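Local coordinates for protein D-alanyl transferase DltD (Enterococcus faecalis, PDB 6O93) that probably transfers D-alanine to lipoteichoic acid during cell wall biogenesis in this Gram-positive bacterium, at residues 141-144 / 145-149. Sequence-based numbering, arbitrary orientation.
Sequences DQYL and AQRLT
Leu-148 N donates to Leu-144 O over 2.9 Å, the shortest of five successive i to i+4 backbone bonds here. The same turn of helix brings Tyr-143 against Arg-147. Arg-147 CG makes a CH-pi contact over one face of the tyrosine ring, 3.7 Å from its centroid and offset toward the rim near CE2 and CZ. The tyrosine ring leans along the helix toward Arg-147 because CG is anti to the backbone N (chi1 177°). The arginine chain bends at chi2 and chi3, and its CD comes within 3.4 Å of Tyr-143 OH. The two side chains run side by side, with ring and guanidinium planes 54° apart. Both reach Asp-275 of helix 272-285: Tyr-143 OH hydrogen-bonds to OD1, and Arg-147 NE forms a salt bridge to the same oxygen. That shared anchor probably limits rotation of both groups. Gln-146 NE2 approaches the ring obliquely, 4.0 Å from CE1 of Tyr-143, while its OE1 hydrogen-bonds to Lys-150 NZ. Thr-149 OG1 donates back to Gln-146 O over 2.7 Å. Leu-144 and Leu-148 both pack on Trp-130 of helix 124-132. An i to i+4 aromatic-arginine pair thus ties helix 139-148 to helix 272-285 in this DltD-family protein of the SGNH-hydrolase clan.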
loop_
_atom_site.group_PDB
_atom_site.type_symbol
_atom_site.label_atom_id
_atom_site.label_comp_id
_atom_site.label_asym_id
_atom_site.label_seq_id
_atom_site.Cartn_x
_atom_site.Cartn_y
_atom_site.Cartn_z
ATOM N N ASP A 141 -16.976 2.438 -10.359
ATOM C CA ASP A 141 -17.649 3.431 -9.527
ATOM C C ASP A 141 -18.781 2.800 -8.734
ATOM O O ASP A 141 -19.004 3.147 -7.566
ATOM C CB ASP A 141 -18.183 4.569 -10.395
ATOM C CG ASP A 141 -17.081 5.396 -11.011
ATOM O OD1 ASP A 141 -16.096 5.692 -10.307
ATOM O OD2 ASP A 141 -17.197 5.746 -12.202
ATOM N N GLN A 142 -19.511 1.868 -9.350
ATOM C CA GLN A 142 -20.614 1.213 -8.658
ATOM C C GLN A 142 -20.101 0.260 -7.588
ATOM O O GLN A 142 -20.720 0.122 -6.527
ATOM C CB GLN A 142 -21.495 0.473 -9.662
ATOM C CG GLN A 142 -22.058 1.371 -10.750
ATOM C CD GLN A 142 -23.061 0.661 -11.632
ATOM O OE1 GLN A 142 -22.698 0.035 -12.631
ATOM N NE2 GLN A 142 -24.336 0.754 -11.269
ATOM N N TYR A 143 -18.973 -0.409 -7.843
ATOM C CA TYR A 143 -18.396 -1.271 -6.818
ATOM C C TYR A 143 -17.912 -0.452 -5.628
ATOM O O TYR A 143 -18.139 -0.831 -4.473
ATOM C CB TYR A 143 -17.247 -2.103 -7.392
ATOM C CG TYR A 143 -16.575 -2.949 -6.334
ATOM C CD1 TYR A 143 -17.103 -4.178 -5.964
ATOM C CD2 TYR A 143 -15.431 -2.505 -5.683
ATOM C CE1 TYR A 143 -16.502 -4.950 -4.987
ATOM C CE2 TYR A 143 -14.825 -3.271 -4.704
ATOM C CZ TYR A 143 -15.366 -4.491 -4.362
ATOM O OH TYR A 143 -14.769 -5.256 -3.389
ATOM N N LEU A 144 -17.242 0.673 -5.888
ATOM C CA LEU A 144 -16.829 1.555 -4.800
ATOM C C LEU A 144 -18.033 2.007 -3.984
ATOM O O LEU A 144 -18.003 1.985 -2.749
ATOM C CB LEU A 144 -16.082 2.766 -5.356
ATOM C CG LEU A 144 -14.641 2.546 -5.808
ATOM C CD1 LEU A 144 -14.119 3.797 -6.491
ATOM C CD2 LEU A 144 -13.759 2.174 -4.626
ATOM N N ALA A 145 -19.106 2.420 -4.663
ATOM C CA ALA A 145 -20.309 2.854 -3.961
ATOM C C ALA A 145 -20.854 1.746 -3.069
ATOM O O ALA A 145 -21.191 1.981 -1.902
ATOM C CB ALA A 145 -21.368 3.299 -4.970
ATOM N N GLN A 146 -20.948 0.527 -3.603
ATOM C CA GLN A 146 -21.474 -0.590 -2.824
ATOM C C GLN A 146 -20.641 -0.825 -1.569
ATOM O O GLN A 146 -21.186 -0.992 -0.471
ATOM C CB GLN A 146 -21.521 -1.850 -3.691
ATOM C CG GLN A 146 -22.019 -3.105 -2.971
ATOM C CD GLN A 146 -20.897 -3.899 -2.314
ATOM O OE1 GLN A 146 -20.894 -4.101 -1.100
ATOM N NE2 GLN A 146 -19.948 -4.362 -3.120
ATOM N N ARG A 147 -19.314 -0.842 -1.710
ATOM C CA ARG A 147 -18.456 -1.123 -0.563
ATOM C C ARG A 147 -18.527 -0.006 0.470
ATOM O O ARG A 147 -18.595 -0.273 1.675
ATOM C CB ARG A 147 -17.012 -1.331 -1.023
ATOM C CG ARG A 147 -16.798 -2.571 -1.875
ATOM C CD ARG A 147 -16.831 -3.855 -1.050
ATOM N NE ARG A 147 -15.699 -3.937 -0.126
ATOM C CZ ARG A 147 -15.791 -4.146 1.187
ATOM N NH1 ARG A 147 -16.967 -4.321 1.777
ATOM N NH2 ARG A 147 -14.685 -4.193 1.916
ATOM N N LEU A 148 -18.514 1.251 0.021
ATOM C CA LEU A 148 -18.476 2.367 0.959
ATOM C C LEU A 148 -19.704 2.383 1.861
ATOM O O LEU A 148 -19.607 2.734 3.043
ATOM C CB LEU A 148 -18.353 3.689 0.201
ATOM C CG LEU A 148 -17.022 3.959 -0.501
ATOM C CD1 LEU A 148 -17.060 5.320 -1.174
ATOM C CD2 LEU A 148 -15.855 3.871 0.464
ATOM N N THR A 149 -20.870 2.005 1.329
ATOM C CA THR A 149 -22.080 1.981 2.143
ATOM C C THR A 149 -22.021 0.947 3.256
ATOM O O THR A 149 -22.905 0.943 4.119
ATOM C CB THR A 149 -23.317 1.704 1.283
ATOM O OG1 THR A 149 -23.205 0.411 0.669
ATOM C CG2 THR A 149 -23.482 2.772 0.213
#